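Local coordinates for xylooligosaccharide oxidase (Myceliophthora thermophila, PDB 5L6G), which oxidises the C1 hydroxyl of xylooligosaccharides and related sugars to lactones with a bicovalently bound FAD, passing the electrons to oxygen to give hydrogen peroxide, at residues 206-211 against 467-472; 460-465 against 491-496. All blocks are in the same frame, centred on the assembly; numbering follows the deposited sequence.

Contact 1. Residues 206-211 against 467-472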
loop_
_atom_site.group_PDB
_atom_site.type_symbol
_atom_site.label_atom_id
_atom_site.label_comp_id
_atom_site.label_asym_id
_atom_site.label_seq_id
_atom_site.Cartn_x
_atom_site.Cartn_y
_atom_site.Cartn_z
ATOM N N LEU A 206 2.322 -20.149 -4.344
ATOM C CA LEU A 206 3.091 -18.930 -4.551
ATOM C C LEU A 206 2.155 -17.793 -4.936
ATOM O O LEU A 206 2.306 -16.676 -4.456
ATOM C CB LEU A 206 4.152 -19.144 -5.641
ATOM C CG LEU A 206 4.881 -17.888 -6.133
ATOM C CD1 LEU A 206 5.524 -17.143 -4.977
ATOM C CD2 LEU A 206 5.925 -18.257 -7.171
ATOM N N PHE A 207 1.183 -18.080 -5.790
ATOM C CA PHE A 207 0.218 -17.066 -6.187
ATOM C C PHE A 207 -0.522 -16.555 -4.956
ATOM O O PHE A 207 -0.685 -15.353 -4.767
ATOM C CB PHE A 207 -0.761 -17.637 -7.200
ATOM C CG PHE A 207 -1.514 -16.588 -7.951
ATOM C CD1 PHE A 207 -0.828 -15.567 -8.591
ATOM C CD2 PHE A 207 -2.881 -16.617 -8.025
ATOM C CE1 PHE A 207 -1.507 -14.587 -9.298
ATOM C CE2 PHE A 207 -3.574 -15.642 -8.738
ATOM C CZ PHE A 207 -2.876 -14.628 -9.371
ATOM N N TRP A 208 -0.930 -17.482 -4.099
ATOM C CA TRP A 208 -1.537 -17.132 -2.812
ATOM C C TRP A 208 -0.579 -16.273 -1.979
ATOM O O TRP A 208 -0.952 -15.191 -1.535
ATOM C CB TRP A 208 -1.953 -18.412 -2.062
ATOM C CG TRP A 208 -2.611 -18.162 -0.732
ATOM C CD1 TRP A 208 -3.934 -18.000 -0.493
ATOM C CD2 TRP A 208 -1.956 -18.051 0.538
ATOM N NE1 TRP A 208 -4.155 -17.798 0.851
ATOM C CE2 TRP A 208 -2.951 -17.815 1.501
ATOM C CE3 TRP A 208 -0.624 -18.123 0.950
ATOM C CZ2 TRP A 208 -2.657 -17.658 2.846
ATOM C CZ3 TRP A 208 -0.334 -17.975 2.285
ATOM C CH2 TRP A 208 -1.341 -17.736 3.217
ATOM N N ALA A 209 0.664 -16.721 -1.799
ATOM C CA ALA A 209 1.617 -15.977 -0.964
ATOM C C ALA A 209 1.942 -14.582 -1.529
ATOM O O ALA A 209 2.011 -13.600 -0.782
ATOM C CB ALA A 209 2.891 -16.778 -0.734
ATOM N N LEU A 210 2.088 -14.478 -2.848
ATOM C CA LEU A 210 2.359 -13.194 -3.488
ATOM C C LEU A 210 1.302 -12.150 -3.216
ATOM O O LEU A 210 1.614 -10.953 -3.123
ATOM C CB LEU A 210 2.438 -13.331 -5.011
ATOM C CG LEU A 210 3.643 -14.050 -5.595
ATOM C CD1 LEU A 210 3.476 -14.145 -7.108
ATOM C CD2 LEU A 210 4.932 -13.337 -5.220
ATOM N N ARG A 211 0.054 -12.605 -3.142
ATOM C CA ARG A 211 -1.067 -11.719 -3.144
ATOM C C ARG A 211 -1.411 -11.262 -1.742
ATOM O O ARG A 211 -2.512 -11.530 -1.245
ATOM C CB ARG A 211 -2.248 -12.360 -3.893
ATOM C CG ARG A 211 -2.041 -12.124 -5.378
ATOM C CD ARG A 211 -2.613 -13.168 -6.262
ATOM N NE ARG A 211 -4.049 -13.335 -6.194
ATOM C CZ ARG A 211 -4.669 -14.356 -5.617
ATOM N NH1 ARG A 211 -3.991 -15.290 -4.950
ATOM N NH2 ARG A 211 -5.996 -14.432 -5.693
ATOM N N ARG A 467 -1.710 -11.944 10.349
ATOM C CA ARG A 467 -2.674 -12.577 11.242
ATOM C C ARG A 467 -2.871 -14.064 10.931
ATOM O O ARG A 467 -1.926 -14.837 11.026
ATOM C CB ARG A 467 -3.994 -11.776 11.241
ATOM C CG ARG A 467 -3.914 -10.426 11.954
ATOM C CD ARG A 467 -3.675 -10.637 13.450
ATOM N NE ARG A 467 -3.848 -9.427 14.265
ATOM C CZ ARG A 467 -3.212 -9.186 15.416
ATOM N NH1 ARG A 467 -2.316 -10.052 15.898
ATOM N NH2 ARG A 467 -3.456 -8.063 16.091
ATOM N N GLN A 468 -4.084 -14.463 10.548
ATOM C CA GLN A 468 -4.410 -15.867 10.429
ATOM C C GLN A 468 -3.680 -16.555 9.266
ATOM O O GLN A 468 -3.655 -17.770 9.192
ATOM C CB GLN A 468 -5.928 -16.042 10.246
ATOM C CG GLN A 468 -6.433 -15.680 8.849
ATOM C CD GLN A 468 -6.670 -14.193 8.643
ATOM O OE1 GLN A 468 -6.365 -13.373 9.507
ATOM N NE2 GLN A 468 -7.253 -13.845 7.501
ATOM N N ASN A 469 -3.101 -15.775 8.364
ATOM C CA ASN A 469 -2.375 -16.334 7.227
ATOM C C ASN A 469 -0.874 -16.487 7.450
ATOM O O ASN A 469 -0.163 -17.038 6.592
ATOM C CB ASN A 469 -2.662 -15.477 6.013
ATOM C CG ASN A 469 -4.082 -15.620 5.563
ATOM O OD1 ASN A 469 -4.729 -16.608 5.899
ATOM N ND2 ASN A 469 -4.586 -14.654 4.825
ATOM N N LEU A 470 -0.395 -16.064 8.615
ATOM C CA LEU A 470 1.027 -16.135 8.901
ATOM C C LEU A 470 1.559 -17.556 8.798
ATOM O O LEU A 470 2.603 -17.785 8.197
ATOM C CB LEU A 470 1.360 -15.570 10.275
ATOM C CG LEU A 470 2.845 -15.571 10.643
ATOM C CD1 LEU A 470 3.665 -14.838 9.589
ATOM C CD2 LEU A 470 3.037 -14.963 12.029
ATOM N N ASP A 471 0.866 -18.520 9.399
ATOM C CA ASP A 471 1.451 -19.869 9.492
ATOM C C ASP A 471 1.695 -20.472 8.104
ATOM O O ASP A 471 2.766 -21.002 7.831
ATOM C CB ASP A 471 0.614 -20.782 10.386
ATOM C CG ASP A 471 0.831 -20.496 11.882
ATOM O OD1 ASP A 471 1.783 -19.752 12.232
ATOM O OD2 ASP A 471 0.055 -21.011 12.722
ATOM N N ARG A 472 0.728 -20.348 7.211
ATOM C CA ARG A 472 0.910 -20.851 5.855
ATOM C C ARG A 472 1.988 -20.059 5.111
ATOM O O ARG A 472 2.825 -20.641 4.411
ATOM C CB ARG A 472 -0.401 -20.820 5.088
ATOM C CG ARG A 472 -0.251 -21.349 3.683
ATOM C CD ARG A 472 -1.590 -21.399 3.001
ATOM N NE ARG A 472 -1.463 -21.798 1.602
ATOM C CZ ARG A 472 -2.439 -21.669 0.707
ATOM N NH1 ARG A 472 -3.607 -21.148 1.061
ATOM N NH2 ARG A 472 -2.241 -22.048 -0.541
#
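The guanidinium of Arg472 lies flat over one face of the Trp208 indole. The two planes are only 15° apart. This is a stacked cation-pi contact, with CZ of Arg472 3.8 Å from the centroid of the five-membered ring of Trp208. The aliphatic part of the same side chain runs along the benzene half: CD of Arg472 sits 3.7 Å from the centroid of the six-membered ring of Trp208, a CH-pi contact. Arg472 can span the whole indole because its chain is fully extended, with CG anti to the backbone N (chi1 -179°). NH1 of Arg472 is 3.4 Å from NE1 of Trp208, but both are donors, so the approach belongs to the stack and is not a bond. NH2 of Arg472 forms a salt bridge with Asp205, on the same helix as Trp208, which fixes the rotation of the guanidinium. Asn469 meets the far rim of the indole. The backbone O of Asn469 lies in the ring plane, 3.6 Å from CH2 of Trp208. CG of Asn469 is 3.7 Å from CZ2 of Trp208, with the amide turned 71° from the ring. ND2 of Asn469 is bonded to the carbonyl of Ser398. The contact joins helix 204-213 to the start of helix 470-480 and the 3-10 turn before it, consistent with the PCMH-type flavoprotein fold, in which the C-terminal berberine-like segment packs back on the FAD-binding domain.

Contact 2. Residues 460-465 against 491-496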
loop_
_atom_site.group_PDB
_atom_site.type_symbol
_atom_site.label_atom_id
_atom_site.label_comp_id
_atom_site.label_asym_id
_atom_site.label_seq_id
_atom_site.Cartn_x
_atom_site.Cartn_y
_atom_site.Cartn_z
ATOM N N GLU A 460 6.204 -9.296 16.096
ATOM C CA GLU A 460 4.934 -8.615 16.139
ATOM C C GLU A 460 4.500 -8.273 14.728
ATOM O O GLU A 460 3.337 -8.459 14.399
ATOM C CB GLU A 460 4.928 -7.362 17.023
ATOM C CG GLU A 460 3.497 -6.823 17.186
ATOM C CD GLU A 460 3.378 -5.540 17.987
ATOM O OE1 GLU A 460 4.405 -4.955 18.387
ATOM O OE2 GLU A 460 2.224 -5.105 18.189
ATOM N N ALA A 461 5.428 -7.799 13.899
ATOM C CA ALA A 461 5.082 -7.316 12.566
ATOM C C ALA A 461 4.411 -8.410 11.725
ATOM O O ALA A 461 3.331 -8.200 11.137
ATOM C CB ALA A 461 6.318 -6.770 11.862
ATOM N N GLN A 462 5.035 -9.583 11.700
ATOM C CA GLN A 462 4.478 -10.725 10.963
ATOM C C GLN A 462 3.070 -11.046 11.440
ATOM O O GLN A 462 2.179 -11.324 10.624
ATOM C CB GLN A 462 5.329 -11.954 11.180
ATOM C CG GLN A 462 6.639 -11.914 10.464
ATOM C CD GLN A 462 7.521 -13.006 10.962
ATOM O OE1 GLN A 462 7.400 -14.133 10.542
ATOM N NE2 GLN A 462 8.360 -12.684 11.925
ATOM N N GLU A 463 2.891 -11.014 12.762
ATOM C CA GLU A 463 1.614 -11.372 13.365
ATOM C C GLU A 463 0.526 -10.380 12.996
ATOM O O GLU A 463 -0.551 -10.782 12.554
ATOM C CB GLU A 463 1.734 -11.537 14.874
ATOM C CG GLU A 463 2.536 -12.789 15.209
ATOM C CD GLU A 463 2.587 -13.159 16.680
ATOM O OE1 GLU A 463 2.103 -12.385 17.532
ATOM O OE2 GLU A 463 3.137 -14.255 16.974
ATOM N N VAL A 464 0.829 -9.098 13.143
ATOM C CA VAL A 464 -0.168 -8.063 12.906
ATOM C C VAL A 464 -0.428 -7.803 11.429
ATOM O O VAL A 464 -1.550 -7.424 11.056
ATOM C CB VAL A 464 0.150 -6.744 13.644
ATOM C CG1 VAL A 464 0.198 -6.967 15.150
ATOM C CG2 VAL A 464 1.425 -6.082 13.121
ATOM N N TYR A 465 0.594 -7.974 10.590
ATOM C CA TYR A 465 0.434 -7.766 9.156
ATOM C C TYR A 465 -0.338 -8.873 8.466
ATOM O O TYR A 465 -1.081 -8.596 7.535
ATOM C CB TYR A 465 1.791 -7.656 8.455
ATOM C CG TYR A 465 2.607 -6.408 8.709
ATOM C CD1 TYR A 465 2.024 -5.170 8.986
ATOM C CD2 TYR A 465 3.998 -6.466 8.621
ATOM C CE1 TYR A 465 2.813 -4.032 9.205
ATOM C CE2 TYR A 465 4.780 -5.340 8.819
ATOM C CZ TYR A 465 4.191 -4.131 9.114
ATOM O OH TYR A 465 5.004 -3.038 9.318
ATOM N N ALA A 491 10.462 -9.221 7.473
ATOM C CA ALA A 491 10.164 -10.338 6.589
ATOM C C ALA A 491 9.574 -11.512 7.363
ATOM O O ALA A 491 9.903 -11.767 8.537
ATOM C CB ALA A 491 11.386 -10.801 5.822
ATOM N N VAL A 492 8.715 -12.241 6.659
ATOM C CA VAL A 492 8.203 -13.507 7.143
ATOM C C VAL A 492 9.370 -14.451 7.427
ATOM O O VAL A 492 10.254 -14.601 6.594
ATOM C CB VAL A 492 7.274 -14.146 6.112
ATOM C CG1 VAL A 492 6.911 -15.556 6.523
ATOM C CG2 VAL A 492 6.008 -13.281 5.964
ATOM N N GLU A 493 9.337 -15.096 8.579
ATOM C CA GLU A 493 10.338 -16.101 8.943
ATOM C C GLU A 493 9.995 -17.471 8.361
ATOM O O GLU A 493 8.861 -17.929 8.495
ATOM C CB GLU A 493 10.376 -16.283 10.449
ATOM C CG GLU A 493 10.934 -15.121 11.219
ATOM C CD GLU A 493 10.886 -15.381 12.705
ATOM O OE1 GLU A 493 11.672 -16.241 13.175
ATOM O OE2 GLU A 493 10.062 -14.739 13.389
ATOM N N PRO A 494 10.984 -18.173 7.798
ATOM C CA PRO A 494 10.662 -19.528 7.353
ATOM C C PRO A 494 10.131 -20.352 8.523
ATOM O O PRO A 494 10.565 -20.162 9.664
ATOM C CB PRO A 494 12.010 -20.092 6.872
ATOM C CG PRO A 494 12.900 -18.918 6.668
ATOM C CD PRO A 494 12.391 -17.807 7.541
ATOM N N ALA A 495 9.178 -21.230 8.244
ATOM C CA ALA A 495 8.736 -22.190 9.233
ATOM C C ALA A 495 9.932 -23.080 9.554
ATOM O O ALA A 495 10.777 -23.338 8.688
ATOM C CB ALA A 495 7.572 -23.022 8.703
ATOM N N GLU A 496 10.019 -23.507 10.805
ATOM C CA GLU A 496 11.040 -24.466 11.211
ATOM C C GLU A 496 10.604 -25.846 10.749
ATOM O O GLU A 496 9.426 -26.181 10.829
ATOM C CB GLU A 496 11.206 -24.476 12.727
ATOM C CG GLU A 496 11.659 -23.154 13.331
ATOM C CD GLU A 496 11.953 -23.274 14.818
ATOM O OE1 GLU A 496 11.879 -24.403 15.361
ATOM O OE2 GLU A 496 12.263 -22.241 15.452
#
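Gln462 reaches from helix 458-466 to the extended chain at 491-496 and holds Glu493 by two hydrogen bonds. OE1 of Gln462 accepts a hydrogen bond from the backbone N of Glu493 at 2.9 Å. The donor stands well above the carbonyl plane of the amide, although the N-H itself points nearly straight at the oxygen. In the other bond NE2 of Gln462 donates a hydrogen bond to OE2 of Glu493 at 3.0 Å, almost linear at 174°. This carboxylate oxygen lies close to the amide plane and accepts the bond on its anti lone pair. Both ends of one amide thus grip one residue, one through its backbone and one through its side chain. In Gln462, CG stands anti to the carbonyl carbon (chi1 -73°) and the chain beyond is extended, which carries the amide across to the C-terminal segment 491-496. Glu493 has a similar first torsion, and its chain is extended beyond CG, which brings OE2 to the N-H of the Gln462 amide, with the carboxylate turned 59° from that amide. CD of Gln462 also rests 3.6 Å from O of Ala491, and OE1 of Gln462 lies 3.5 Å from CA of Val492. With an alanine here in place of Gln462, the backbone N and the carboxylate of Glu493 would probably both lose their amide partner, leaving the carboxylate freer to turn. NE2 of Gln462 also bonds to O of Arg458, one turn earlier in the helix. Arg458 in turn bonds O of Ala491. Arg474 of helix 470-480 bonds the carbonyls of Glu493 and Pro494, so the C-terminal segment is tied to both helices 458-466 and 470-480.

In the fold
The centres of the two contacts lie about 11 Å apart, on the same side of the chain's centre. Along the chain their segments alternate: 206-211, 460-465, 467-472, then 491-496. Helices 458-466 and 470-480 follow each other, and the contacts meet between them: CD1 of Leu470 packs 3.7 Å from CB of Gln462. Contact 1 joins helix 470-480 to helix 204-213 of the PCMH-type region, and so ties the C-terminal region to the FAD-binding part. Contact 2 stays inside the berberine-like region. It ties the tail to helix 458-466, whose neighbour 470-480 carries contact 1. Both lie away from the annotated sites.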